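Local coordinates for protein chromosome-partitioning ATPase Soj (Thermus thermophilus, PDB 1WCV) that hydrolyses ATP and, when ATP-bound, coats double-stranded DNA cooperatively to form nucleoprotein filaments, a role probably tied to bacterial chromosome partitioning, at residues A[9-14]-A[21-26]; A[13-18]-A[142-147]; A[27-32]-A[219-224]; A[175-180]-A[233-238]; A[204-207]-A[211-214]. All coordinates share one frame; numbering follows the deposited sequence.

Contact 1. Residues A[9-14]-A[21-26]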
# COMPACT_ATOMS: atom_id res chain seq x y z
N ILE A 9 -9.61 18.39 3.96
CA ILE A 9 -9.72 17.30 3.02
C ILE A 9 -11.18 16.88 2.85
O ILE A 9 -11.86 16.54 3.82
CB ILE A 9 -8.90 16.08 3.51
CG1 ILE A 9 -7.43 16.48 3.65
CG2 ILE A 9 -9.04 14.92 2.54
CD1 ILE A 9 -6.56 15.43 4.35
N ALA A 10 -11.65 16.92 1.61
CA ALA A 10 -13.02 16.53 1.33
C ALA A 10 -13.00 15.07 0.90
O ALA A 10 -12.12 14.65 0.16
CB ALA A 10 -13.59 17.39 0.21
N LEU A 11 -13.97 14.31 1.40
CA LEU A 11 -14.14 12.91 1.03
C LEU A 11 -15.34 12.98 0.09
O LEU A 11 -16.44 13.32 0.53
CB LEU A 11 -14.48 12.04 2.25
CG LEU A 11 -13.42 11.78 3.33
CD1 LEU A 11 -12.24 11.06 2.73
CD2 LEU A 11 -12.99 13.09 3.97
N ALA A 12 -15.13 12.68 -1.19
CA ALA A 12 -16.23 12.76 -2.15
C ALA A 12 -16.09 11.80 -3.31
O ALA A 12 -14.99 11.48 -3.75
CB ALA A 12 -16.33 14.18 -2.68
N ASN A 13 -17.23 11.33 -3.80
CA ASN A 13 -17.27 10.48 -4.98
C ASN A 13 -18.60 10.77 -5.65
O ASN A 13 -19.42 11.52 -5.12
CB ASN A 13 -17.12 8.99 -4.64
CG ASN A 13 -18.17 8.51 -3.67
OD1 ASN A 13 -19.23 9.11 -3.55
ND2 ASN A 13 -17.88 7.42 -2.99
N GLN A 14 -18.82 10.18 -6.81
CA GLN A 14 -20.04 10.43 -7.56
C GLN A 14 -21.29 9.78 -6.97
O GLN A 14 -22.32 10.45 -6.81
CB GLN A 14 -19.83 9.94 -9.00
CG GLN A 14 -20.65 10.65 -10.04
CD GLN A 14 -20.35 10.12 -11.42
OE1 GLN A 14 -20.60 8.95 -11.72
NE2 GLN A 14 -19.80 10.97 -12.28
N THR A 21 -18.18 6.98 3.66
CA THR A 21 -18.39 7.38 5.04
C THR A 21 -17.51 6.58 5.98
O THR A 21 -17.00 7.11 6.97
CB THR A 21 -19.88 7.26 5.43
OG1 THR A 21 -20.61 8.28 4.74
CG2 THR A 21 -20.06 7.44 6.93
N THR A 22 -17.32 5.30 5.68
CA THR A 22 -16.45 4.47 6.52
C THR A 22 -15.04 5.06 6.45
O THR A 22 -14.31 5.05 7.44
CB THR A 22 -16.43 3.01 6.03
OG1 THR A 22 -17.69 2.39 6.33
CG2 THR A 22 -15.32 2.22 6.72
N THR A 23 -14.67 5.58 5.28
CA THR A 23 -13.35 6.17 5.13
C THR A 23 -13.25 7.47 5.92
O THR A 23 -12.23 7.72 6.56
CB THR A 23 -13.02 6.45 3.65
OG1 THR A 23 -12.94 5.21 2.94
CG2 THR A 23 -11.71 7.19 3.53
N ALA A 24 -14.29 8.29 5.87
CA ALA A 24 -14.28 9.56 6.60
C ALA A 24 -14.13 9.30 8.10
O ALA A 24 -13.32 9.94 8.77
CB ALA A 24 -15.57 10.34 6.35
N ILE A 25 -14.91 8.36 8.60
CA ILE A 25 -14.89 8.02 10.01
C ILE A 25 -13.55 7.47 10.48
O ILE A 25 -12.97 7.94 11.46
CB ILE A 25 -15.96 6.94 10.36
CG1 ILE A 25 -17.37 7.52 10.19
CG2 ILE A 25 -15.72 6.40 11.77
CD1 ILE A 25 -17.63 8.75 11.00
N ASN A 26 -13.06 6.46 9.76
CA ASN A 26 -11.82 5.83 10.17
C ASN A 26 -10.54 6.56 9.86
O ASN A 26 -9.55 6.37 10.56
CB ASN A 26 -11.79 4.39 9.65
CG ASN A 26 -12.85 3.53 10.31
OD1 ASN A 26 -12.93 3.46 11.54
ND2 ASN A 26 -13.68 2.88 9.50

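Contact 2. Residues A[13-18]-A[142-147]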
# COMPACT_ATOMS: atom_id res chain seq x y z
N ASN A 13 -17.23 11.33 -3.80
CA ASN A 13 -17.27 10.48 -4.98
C ASN A 13 -18.60 10.77 -5.65
O ASN A 13 -19.42 11.52 -5.12
CB ASN A 13 -17.12 8.99 -4.64
CG ASN A 13 -18.17 8.51 -3.67
OD1 ASN A 13 -19.23 9.11 -3.55
ND2 ASN A 13 -17.88 7.42 -2.99
N GLN A 14 -18.82 10.18 -6.81
CA GLN A 14 -20.04 10.43 -7.56
C GLN A 14 -21.29 9.78 -6.97
O GLN A 14 -22.32 10.45 -6.81
CB GLN A 14 -19.83 9.94 -9.00
CG GLN A 14 -20.65 10.65 -10.04
CD GLN A 14 -20.35 10.12 -11.42
OE1 GLN A 14 -20.60 8.95 -11.72
NE2 GLN A 14 -19.80 10.97 -12.28
N LYS A 15 -21.21 8.50 -6.63
CA LYS A 15 -22.37 7.79 -6.11
C LYS A 15 -22.44 7.56 -4.60
O LYS A 15 -23.38 6.92 -4.11
CB LYS A 15 -22.48 6.44 -6.82
CG LYS A 15 -22.60 6.56 -8.33
CD LYS A 15 -22.76 5.21 -9.00
CE LYS A 15 -21.57 4.31 -8.74
NZ LYS A 15 -21.73 2.99 -9.40
N GLY A 16 -21.48 8.08 -3.86
CA GLY A 16 -21.49 7.91 -2.42
C GLY A 16 -21.23 6.46 -2.04
O GLY A 16 -20.42 5.78 -2.67
N GLY A 17 -21.92 5.98 -1.02
CA GLY A 17 -21.74 4.61 -0.60
C GLY A 17 -21.16 4.50 0.80
O GLY A 17 -20.70 5.48 1.37
N VAL A 18 -21.19 3.29 1.34
CA VAL A 18 -20.67 3.04 2.68
C VAL A 18 -19.16 3.24 2.77
O VAL A 18 -18.65 3.71 3.79
CB VAL A 18 -21.02 1.61 3.14
CG1 VAL A 18 -20.57 0.61 2.09
CG2 VAL A 18 -20.34 1.30 4.47
N GLN A 142 -15.50 2.01 -4.96
CA GLN A 142 -15.55 0.58 -4.77
C GLN A 142 -14.85 -0.06 -5.95
O GLN A 142 -14.79 0.53 -7.03
CB GLN A 142 -16.99 0.07 -4.68
CG GLN A 142 -17.70 0.46 -3.40
CD GLN A 142 -19.05 -0.23 -3.28
OE1 GLN A 142 -19.13 -1.46 -3.27
NE2 GLN A 142 -20.11 0.56 -3.17
N ALA A 143 -14.31 -1.25 -5.74
CA ALA A 143 -13.60 -1.95 -6.79
C ALA A 143 -14.55 -2.58 -7.81
O ALA A 143 -14.65 -3.80 -7.92
CB ALA A 143 -12.70 -3.03 -6.19
N GLU A 144 -15.26 -1.72 -8.54
CA GLU A 144 -16.21 -2.14 -9.56
C GLU A 144 -15.85 -1.39 -10.83
O GLU A 144 -15.33 -0.28 -10.76
CB GLU A 144 -17.64 -1.77 -9.15
CG GLU A 144 -18.12 -2.40 -7.86
CD GLU A 144 -19.47 -1.86 -7.43
OE1 GLU A 144 -20.05 -2.39 -6.45
OE2 GLU A 144 -19.96 -0.90 -8.06
N TYR A 145 -16.13 -1.97 -11.99
CA TYR A 145 -15.79 -1.32 -13.25
C TYR A 145 -16.36 0.08 -13.44
O TYR A 145 -15.75 0.90 -14.14
CB TYR A 145 -16.16 -2.20 -14.44
CG TYR A 145 -14.94 -2.78 -15.13
CD1 TYR A 145 -14.28 -3.89 -14.60
CD2 TYR A 145 -14.41 -2.17 -16.27
CE1 TYR A 145 -13.11 -4.38 -15.18
CE2 TYR A 145 -13.24 -2.65 -16.86
CZ TYR A 145 -12.59 -3.75 -16.31
OH TYR A 145 -11.43 -4.22 -16.88
N TYR A 146 -17.50 0.38 -12.84
CA TYR A 146 -18.07 1.71 -13.02
C TYR A 146 -17.15 2.78 -12.45
O TYR A 146 -17.21 3.94 -12.86
CB TYR A 146 -19.44 1.85 -12.37
CG TYR A 146 -19.99 3.25 -12.55
CD1 TYR A 146 -19.71 4.25 -11.62
CD2 TYR A 146 -20.66 3.60 -13.72
CE1 TYR A 146 -20.06 5.58 -11.87
CE2 TYR A 146 -21.02 4.92 -13.98
CZ TYR A 146 -20.71 5.91 -13.05
OH TYR A 146 -21.01 7.23 -13.32
N ALA A 147 -16.29 2.40 -11.51
CA ALA A 147 -15.40 3.37 -10.88
C ALA A 147 -14.54 4.10 -11.89
O ALA A 147 -14.14 5.24 -11.66
CB ALA A 147 -14.53 2.68 -9.82

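Contact 3. Residues A[27-32]-A[219-224]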
# COMPACT_ATOMS: atom_id res chain seq x y z
N LEU A 27 -10.56 7.40 8.83
CA LEU A 27 -9.38 8.19 8.50
C LEU A 27 -9.23 9.17 9.67
O LEU A 27 -8.14 9.43 10.17
CB LEU A 27 -9.60 8.98 7.22
CG LEU A 27 -8.47 9.12 6.19
CD1 LEU A 27 -8.69 10.43 5.44
CD2 LEU A 27 -7.09 9.11 6.84
N ALA A 28 -10.37 9.71 10.11
CA ALA A 28 -10.37 10.66 11.21
C ALA A 28 -9.88 9.99 12.49
O ALA A 28 -9.10 10.57 13.24
CB ALA A 28 -11.78 11.21 11.42
N ALA A 29 -10.32 8.76 12.72
CA ALA A 29 -9.93 8.02 13.92
C ALA A 29 -8.44 7.78 13.99
O ALA A 29 -7.82 7.92 15.05
CB ALA A 29 -10.67 6.70 13.98
N TYR A 30 -7.84 7.42 12.86
CA TYR A 30 -6.41 7.17 12.85
C TYR A 30 -5.54 8.40 12.73
O TYR A 30 -4.41 8.40 13.20
CB TYR A 30 -6.07 6.12 11.79
CG TYR A 30 -6.50 4.75 12.24
CD1 TYR A 30 -5.80 4.06 13.23
CD2 TYR A 30 -7.66 4.16 11.73
CE1 TYR A 30 -6.24 2.83 13.71
CE2 TYR A 30 -8.11 2.93 12.21
CZ TYR A 30 -7.39 2.27 13.20
OH TYR A 30 -7.85 1.07 13.67
N LEU A 31 -6.05 9.46 12.10
CA LEU A 31 -5.25 10.67 12.01
C LEU A 31 -5.18 11.24 13.43
O LEU A 31 -4.18 11.83 13.83
CB LEU A 31 -5.91 11.68 11.05
CG LEU A 31 -5.79 11.36 9.55
CD1 LEU A 31 -6.62 12.36 8.76
CD2 LEU A 31 -4.33 11.42 9.11
N ALA A 32 -6.24 11.03 14.21
CA ALA A 32 -6.26 11.50 15.59
C ALA A 32 -5.21 10.74 16.40
O ALA A 32 -4.48 11.32 17.19
CB ALA A 32 -7.63 11.26 16.20
N GLY A 219 -22.07 2.08 15.90
CA GLY A 219 -21.79 3.47 16.20
C GLY A 219 -20.37 3.66 16.72
O GLY A 219 -20.11 4.54 17.54
N LYS A 220 -19.45 2.82 16.25
CA LYS A 220 -18.07 2.91 16.69
C LYS A 220 -17.09 2.88 15.53
O LYS A 220 -17.37 2.30 14.48
CB LYS A 220 -17.74 1.76 17.64
CG LYS A 220 -18.59 1.71 18.89
CD LYS A 220 -18.24 0.52 19.78
CE LYS A 220 -16.85 0.67 20.39
NZ LYS A 220 -16.50 -0.47 21.29
N THR A 221 -15.93 3.51 15.71
CA THR A 221 -14.92 3.49 14.65
C THR A 221 -14.36 2.08 14.64
O THR A 221 -14.54 1.33 15.60
CB THR A 221 -13.78 4.47 14.94
OG1 THR A 221 -13.08 4.04 16.12
CG2 THR A 221 -14.31 5.89 15.13
N ILE A 222 -13.68 1.69 13.57
CA ILE A 222 -13.12 0.35 13.53
C ILE A 222 -12.02 0.20 14.59
O ILE A 222 -11.74 -0.91 15.06
CB ILE A 222 -12.57 0.01 12.12
CG1 ILE A 222 -12.29 -1.49 12.03
CG2 ILE A 222 -11.31 0.81 11.83
CD1 ILE A 222 -13.52 -2.35 12.17
N ALA A 223 -11.40 1.30 14.97
CA ALA A 223 -10.36 1.24 16.00
C ALA A 223 -10.99 0.86 17.34
O ALA A 223 -10.38 0.17 18.16
CB ALA A 223 -9.65 2.58 16.11
N GLN A 224 -12.22 1.31 17.56
CA GLN A 224 -12.94 1.01 18.81
C GLN A 224 -13.57 -0.37 18.74
O GLN A 224 -13.52 -1.13 19.71
CB GLN A 224 -14.06 2.02 19.07
CG GLN A 224 -13.62 3.44 19.37
CD GLN A 224 -14.79 4.40 19.44
OE1 GLN A 224 -15.54 4.57 18.47
NE2 GLN A 224 -14.96 5.04 20.59

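Contact 4. Residues A[175-180]-A[233-238]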
# COMPACT_ATOMS: atom_id res chain seq x y z
N LEU A 175 -9.05 6.29 -3.52
CA LEU A 175 -8.96 5.16 -2.60
C LEU A 175 -9.88 4.01 -2.97
O LEU A 175 -11.09 4.19 -3.06
CB LEU A 175 -9.30 5.61 -1.18
CG LEU A 175 -9.34 4.52 -0.09
CD1 LEU A 175 -7.95 3.92 0.12
CD2 LEU A 175 -9.85 5.13 1.22
N VAL A 176 -9.30 2.83 -3.17
CA VAL A 176 -10.11 1.66 -3.48
C VAL A 176 -10.61 1.09 -2.15
O VAL A 176 -9.82 0.80 -1.25
CB VAL A 176 -9.28 0.58 -4.21
CG1 VAL A 176 -10.15 -0.63 -4.50
CG2 VAL A 176 -8.72 1.16 -5.52
N THR A 177 -11.93 0.98 -2.01
CA THR A 177 -12.53 0.44 -0.80
C THR A 177 -13.38 -0.77 -1.17
O THR A 177 -13.61 -1.06 -2.35
CB THR A 177 -13.46 1.48 -0.10
OG1 THR A 177 -14.60 1.73 -0.93
CG2 THR A 177 -12.72 2.79 0.14
N MET A 178 -13.83 -1.49 -0.14
CA MET A 178 -14.67 -2.67 -0.34
C MET A 178 -14.09 -3.67 -1.32
O MET A 178 -14.81 -4.34 -2.07
CB MET A 178 -16.07 -2.21 -0.77
CG MET A 178 -16.65 -1.21 0.22
SD MET A 178 -18.35 -0.75 -0.08
CE MET A 178 -19.20 -2.08 0.77
N TYR A 179 -12.77 -3.79 -1.31
CA TYR A 179 -12.08 -4.73 -2.18
C TYR A 179 -12.52 -6.14 -1.77
O TYR A 179 -12.20 -6.59 -0.67
CB TYR A 179 -10.57 -4.55 -1.98
CG TYR A 179 -9.68 -5.45 -2.82
CD1 TYR A 179 -9.19 -5.03 -4.05
CD2 TYR A 179 -9.30 -6.71 -2.35
CE1 TYR A 179 -8.32 -5.86 -4.80
CE2 TYR A 179 -8.44 -7.53 -3.08
CZ TYR A 179 -7.95 -7.10 -4.30
OH TYR A 179 -7.08 -7.91 -5.00
N ASP A 180 -13.23 -6.83 -2.66
CA ASP A 180 -13.72 -8.19 -2.37
C ASP A 180 -12.63 -9.23 -2.58
O ASP A 180 -12.44 -9.73 -3.69
CB ASP A 180 -14.92 -8.51 -3.27
CG ASP A 180 -15.61 -9.82 -2.89
OD1 ASP A 180 -15.13 -10.50 -1.96
OD2 ASP A 180 -16.63 -10.17 -3.51
N HIS A 233 -6.15 -2.33 10.35
CA HIS A 233 -4.75 -2.22 9.94
C HIS A 233 -4.63 -1.39 8.65
O HIS A 233 -3.71 -0.60 8.49
CB HIS A 233 -4.13 -3.61 9.71
CG HIS A 233 -3.98 -4.42 10.96
ND1 HIS A 233 -3.08 -4.09 11.96
CD2 HIS A 233 -4.62 -5.53 11.39
CE1 HIS A 233 -3.18 -4.97 12.94
NE2 HIS A 233 -4.11 -5.85 12.62
N ALA A 234 -5.58 -1.58 7.74
CA ALA A 234 -5.55 -0.82 6.49
C ALA A 234 -5.79 0.68 6.72
O ALA A 234 -5.09 1.51 6.15
CB ALA A 234 -6.58 -1.38 5.51
N TYR A 235 -6.77 1.03 7.55
CA TYR A 235 -7.01 2.45 7.80
C TYR A 235 -5.87 3.10 8.58
O TYR A 235 -5.62 4.29 8.42
CB TYR A 235 -8.36 2.67 8.51
CG TYR A 235 -9.49 2.78 7.51
CD1 TYR A 235 -9.50 3.81 6.57
CD2 TYR A 235 -10.51 1.83 7.46
CE1 TYR A 235 -10.50 3.89 5.60
CE2 TYR A 235 -11.51 1.90 6.50
CZ TYR A 235 -11.50 2.93 5.58
OH TYR A 235 -12.48 2.98 4.61
N ARG A 236 -5.17 2.32 9.40
CA ARG A 236 -4.04 2.86 10.14
C ARG A 236 -2.97 3.23 9.11
O ARG A 236 -2.37 4.31 9.17
CB ARG A 236 -3.50 1.81 11.12
CG ARG A 236 -2.18 2.16 11.83
CD ARG A 236 -2.29 3.42 12.67
NE ARG A 236 -1.02 3.84 13.27
CZ ARG A 236 -0.46 3.26 14.33
NH1 ARG A 236 -1.04 2.23 14.93
NH2 ARG A 236 0.69 3.73 14.81
N ARG A 237 -2.75 2.33 8.16
CA ARG A 237 -1.75 2.54 7.12
C ARG A 237 -2.17 3.68 6.19
O ARG A 237 -1.33 4.48 5.76
CB ARG A 237 -1.54 1.23 6.36
CG ARG A 237 -0.38 1.24 5.37
CD ARG A 237 -0.08 -0.19 4.91
NE ARG A 237 0.34 -1.04 6.02
CZ ARG A 237 -0.32 -2.12 6.45
NH1 ARG A 237 -1.44 -2.51 5.85
NH2 ARG A 237 0.14 -2.81 7.47
N LEU A 238 -3.46 3.77 5.89
CA LEU A 238 -3.94 4.84 5.02
C LEU A 238 -3.67 6.21 5.62
O LEU A 238 -3.28 7.13 4.91
CB LEU A 238 -5.45 4.70 4.77
CG LEU A 238 -6.03 5.80 3.88
CD1 LEU A 238 -5.39 5.74 2.50
CD2 LEU A 238 -7.54 5.63 3.77

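Contact 5. Residues A[204-207]-A[211-214]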
# COMPACT_ATOMS: atom_id res chain seq x y z
N THR A 204 -2.53 1.85 -0.47
CA THR A 204 -3.29 1.18 0.57
C THR A 204 -4.70 0.97 0.03
O THR A 204 -5.32 1.90 -0.48
CB THR A 204 -3.37 2.02 1.86
OG1 THR A 204 -2.04 2.34 2.30
CG2 THR A 204 -4.11 1.26 2.96
N VAL A 205 -5.20 -0.25 0.16
CA VAL A 205 -6.53 -0.59 -0.31
C VAL A 205 -7.30 -1.09 0.90
O VAL A 205 -6.75 -1.85 1.69
CB VAL A 205 -6.43 -1.69 -1.39
CG1 VAL A 205 -7.81 -2.27 -1.71
CG2 VAL A 205 -5.81 -1.12 -2.64
N ILE A 206 -8.56 -0.68 1.04
CA ILE A 206 -9.39 -1.12 2.16
C ILE A 206 -10.15 -2.38 1.75
O ILE A 206 -10.92 -2.37 0.78
CB ILE A 206 -10.40 -0.03 2.60
CG1 ILE A 206 -9.69 1.33 2.72
CG2 ILE A 206 -11.00 -0.41 3.96
CD1 ILE A 206 -8.53 1.34 3.70
N PRO A 207 -9.96 -3.48 2.48
CA PRO A 207 -10.65 -4.73 2.15
C PRO A 207 -12.09 -4.80 2.62
O PRO A 207 -12.48 -4.14 3.58
CB PRO A 207 -9.81 -5.76 2.88
CG PRO A 207 -9.55 -5.05 4.18
CD PRO A 207 -9.18 -3.62 3.72
N ARG A 211 -16.25 -7.05 10.09
CA ARG A 211 -16.14 -6.15 11.23
C ARG A 211 -16.21 -4.69 10.81
O ARG A 211 -16.73 -3.85 11.54
CB ARG A 211 -14.84 -6.41 12.00
CG ARG A 211 -14.89 -7.67 12.85
CD ARG A 211 -13.54 -8.36 12.90
NE ARG A 211 -13.26 -9.07 11.65
CZ ARG A 211 -12.13 -9.73 11.41
NH1 ARG A 211 -11.17 -9.78 12.32
NH2 ARG A 211 -11.98 -10.37 10.26
N LEU A 212 -15.67 -4.39 9.63
CA LEU A 212 -15.68 -3.03 9.12
C LEU A 212 -17.10 -2.67 8.70
O LEU A 212 -17.57 -1.56 8.94
CB LEU A 212 -14.74 -2.92 7.91
CG LEU A 212 -14.41 -1.52 7.40
CD1 LEU A 212 -13.63 -0.76 8.46
CD2 LEU A 212 -13.60 -1.64 6.12
N ALA A 213 -17.77 -3.61 8.05
CA ALA A 213 -19.14 -3.40 7.59
C ALA A 213 -20.09 -3.15 8.75
O ALA A 213 -21.01 -2.34 8.64
CB ALA A 213 -19.61 -4.61 6.78
N GLU A 214 -19.85 -3.82 9.88
CA GLU A 214 -20.72 -3.66 11.04
C GLU A 214 -20.42 -2.49 11.98
O GLU A 214 -21.30 -2.06 12.72
CB GLU A 214 -20.74 -4.97 11.85
CG GLU A 214 -19.37 -5.45 12.29
CD GLU A 214 -19.43 -6.76 13.07
OE1 GLU A 214 -20.14 -7.69 12.63
OE2 GLU A 214 -18.76 -6.86 14.12

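Contact 1. Residues A[9-14]-A[21-26]
Leu11 and Ala24 mark the closest backbone approach between 9-14 and 21-26, their CA atoms 6.5 Å apart. The first segment carries the end of a strand and the start of the loop that follows it; the second is a piece of the helix that begins at the far end of that loop. Strand 8-11 lies inside the parallel part of the sheet, with strands 114-118 and 136-142 as its neighbours, and helix 18-33 packs over it.

Leu11 carries the contact from the strand side. Its CG sits on the helix at Ala24, 4.0 Å from Ala24 CB, and a single methyl fits between backbones this close. The CD1 branch turns to the preceding helix residue and lies 4.0 Å from Thr23 CG2, the two side chains meeting at a slant. Thr23 is two-faced: CG2 stands anti to the backbone N and faces the sheet, while OG1 (chi1 -65°) stays beside that N and hydrogen-bonds both the carbonyl of Gly19 one turn earlier and Tyr235 OH of helix 230-246. Beta-branching thus lets one residue give carbon to the core and still satisfy its hydroxyl.

The loop between this strand and helix is the P-loop; Thr21 and Thr22 at the start of the helix bind ATP, and Thr21 also binds magnesium. No hydrogen bond joins the two segments, and between them the helix meets the strand through buried carbon alone, with the hydroxyls of its first turns given to other partners.

Contact 2. Residues A[13-18]-A[142-147]
Gln14 and Lys15 approach the ring of Tyr146 quite differently. The glutamine comes in at the edge: OE1 lies near the ring plane beside the hydroxyl, and the two side chains cross at about a right angle, with the amide turned 51° against the ring. Tyr146 OH donates to Gln14 OE1, but the modelled length of 2.4 Å is so short that its exact value is doubtful. Gln14 reaches this far because CG stands away from the backbone N (chi1 -153°) and the chain runs straight on through CD.

Residues 15-18 open the deviant Walker A motif of the ParA family, of which Lys15 is the signature lysine; Lys15, Gly16, Gly17 and Val18 all bind ATP. Gly16 and Gly17 have positive phi, a conformation suited to glycine, and Gly17 is the N-cap of helix 18-33. Asn13 ND2 makes a weak bond to Gly16 O (3.0 Å) and a hydrogen bond to Pro140 O.

Lys15 lies across the other end of the ring at a slant. Its chain bends at chi3 (-62°), bringing CE 3.4 Å and NZ 3.3 Å from Tyr146 CD1, a position that is neither clearly face nor clearly edge. A long aliphatic stem with a charged tip suits this surface site, since the methylenes can rest on the aromatic carbons. NZ also lies 4.5 Å from Glu144 OE2, beyond a salt bridge, though the opposite charges would probably still attract. Gln14, Lys15 and Tyr146 also touch a crystal neighbour, which may influence their conformations.

Contact 3. Residues A[27-32]-A[219-224]
Ala29 and Tyr30 of helix 18-33 form the tight part of this contact, pressed against the turn at 221-223. Ala29 CB meets Thr221 CG2 at 3.9 Å, where a single methyl fits. Tyr30 reaches farther: Ile222 CG2 lies at the ring edge, in its plane, 3.9 Å from Tyr30 CE2, while Ala223 CB comes obliquely to the phenol end, 3.4 Å from Tyr30 OH. The same ring packs against Tyr235 and Arg236 of helix 230-246.

The more open side belongs to 219-220 and 224, which do not touch the helix. Gly219 closes the preceding helix in a Schellman motif, its positive phi suiting glycine. Thr221 and Gln224 then start the next helix as a capping box: Gln224 N gives to Thr221 OG1, and Thr221 N gives to Gln224 OE1 at 3.0 Å, nearly straight (167°) and on an in-plane lone pair. Thr221 OG1 sits between its own backbone N and carbonyl carbon (chi1 64°), and it also bonds Asp78 OD1.

Threonine therefore divides its chemistry, the methyl meeting Ala29 and the hydroxyl capping. The capping box organises the helix start; residues 27-32 meet it through carbon, while Asn26, a turn earlier on the same helix, adds a hydrogen bond to Ile222 N.

Contact 4. Residues A[175-180]-A[233-238]
Leu175 opens the segment and makes its closest contact, reaching from the strand to Leu238 on helix 230-246. Both leucines hold CG anti to the backbone N (chi1 176° and 179°), which extends them toward each other until they meet tip to tip. The CD2 methyls are only 3.5 Å apart, Leu175 to Leu238, tighter than usual for carbon, and the CD1 pair of the same residues follows at 3.9 Å. Two long, branched side chains suit the gap because the backbones stay well separated here, with 9.1 Å between the CA atoms of Leu175 and Leu238.

Val176 turns the opposite way, to Leu193 of helix 185-197, as expected one residue along a strand. Thr177 touches the C-terminal helix lightly: its CG2 is 4.5 Å from Tyr235 OH. Its hydroxyl bonds Val141 O on the adjoining strand, while the tyrosine hydroxyl pairs with Thr23 OG1 of helix 18-33, so both buried hydroxyls are satisfied away from this contact.

Met178 has positive phi where the chain turns, and Tyr179 faces the second subunit, where its OH bonds His233 ND1 of that other copy. His233 of this chain returns the bond to Tyr179 of the other copy, and Arg237 forms a salt bridge with Glu190 there.

Strand 170-177 is an outermost strand of the sheet within the chain. A helix from the end of the chain covering one face of it while helix 185-197 covers the other is the layered alpha/beta/alpha build of a P-loop NTPase.

Contact 5. Residues A[204-207]-A[211-214]
Ile206 and Leu212 supply the apolar part of the contact. Ile206 CG2 meets Leu212 CD2 at 3.6 Å, the two side chains crossing at about a right angle. Leu212 holds its CG anti to the backbone N (chi1 -169°), which sends the isobutyl group from the helix to the chain before it. On Ile206 it is the short CG2 branch that faces the leucine, and the residue also packs against Ala234 and Tyr235 of helix 230-246. A beta-branched residue suits this place because one side chain has to serve more than one neighbour. Val205, beside it in the loop, packs on Arg237 of the second subunit.

A second kind of contact sets carbon against a backbone oxygen: Leu212 CD2 lies 3.7 Å from Pro207 O, an ordinary van der Waals approach. A proline limits the backbone's freedom here.

Pro207 binds both ADP and ATP, as does Asn209 in the connection between the two segments, so this turn contributes to the nucleotide site, together with the P-loop residues. From the helix, Leu212 packs onto Thr22 and Asn26 of helix 18-33, and Thr22 is itself a nucleotide-binding residue.

Polar interactions come from outside the contact. Asn209 OD1 receives weak hydrogen bonds from the backbone N atoms of Arg211 and Leu212 in the first turn of helix 210-218. Ile206 bonds through its backbone to Val176 and Tyr179, which ties the loop to the end of the edge strand. Farther along the helix, Glu214 OE2 is bonded by His225 NE2.

Contacts 1 and 2 start from the same stretch of chain, the strand end and the loop after it, share Asn13 and Gln14, and have centres 12 Å apart. Contact 1 lies about 2 Å from the centre of the chain, and its helix 18-33 runs on into contact 3, 13 Å away. Contacts 4 and 5 are closest, 6 Å between centres, with 204-207 joined to strand 170-177 by backbone bonds. Along the chain contact 1 precedes contacts 3, 4 and 5, while contact 5 falls between the two segments of contacts 3 and 4. Late residues thus fold back over the early P-loop helix, bringing both parts of the nucleotide site together.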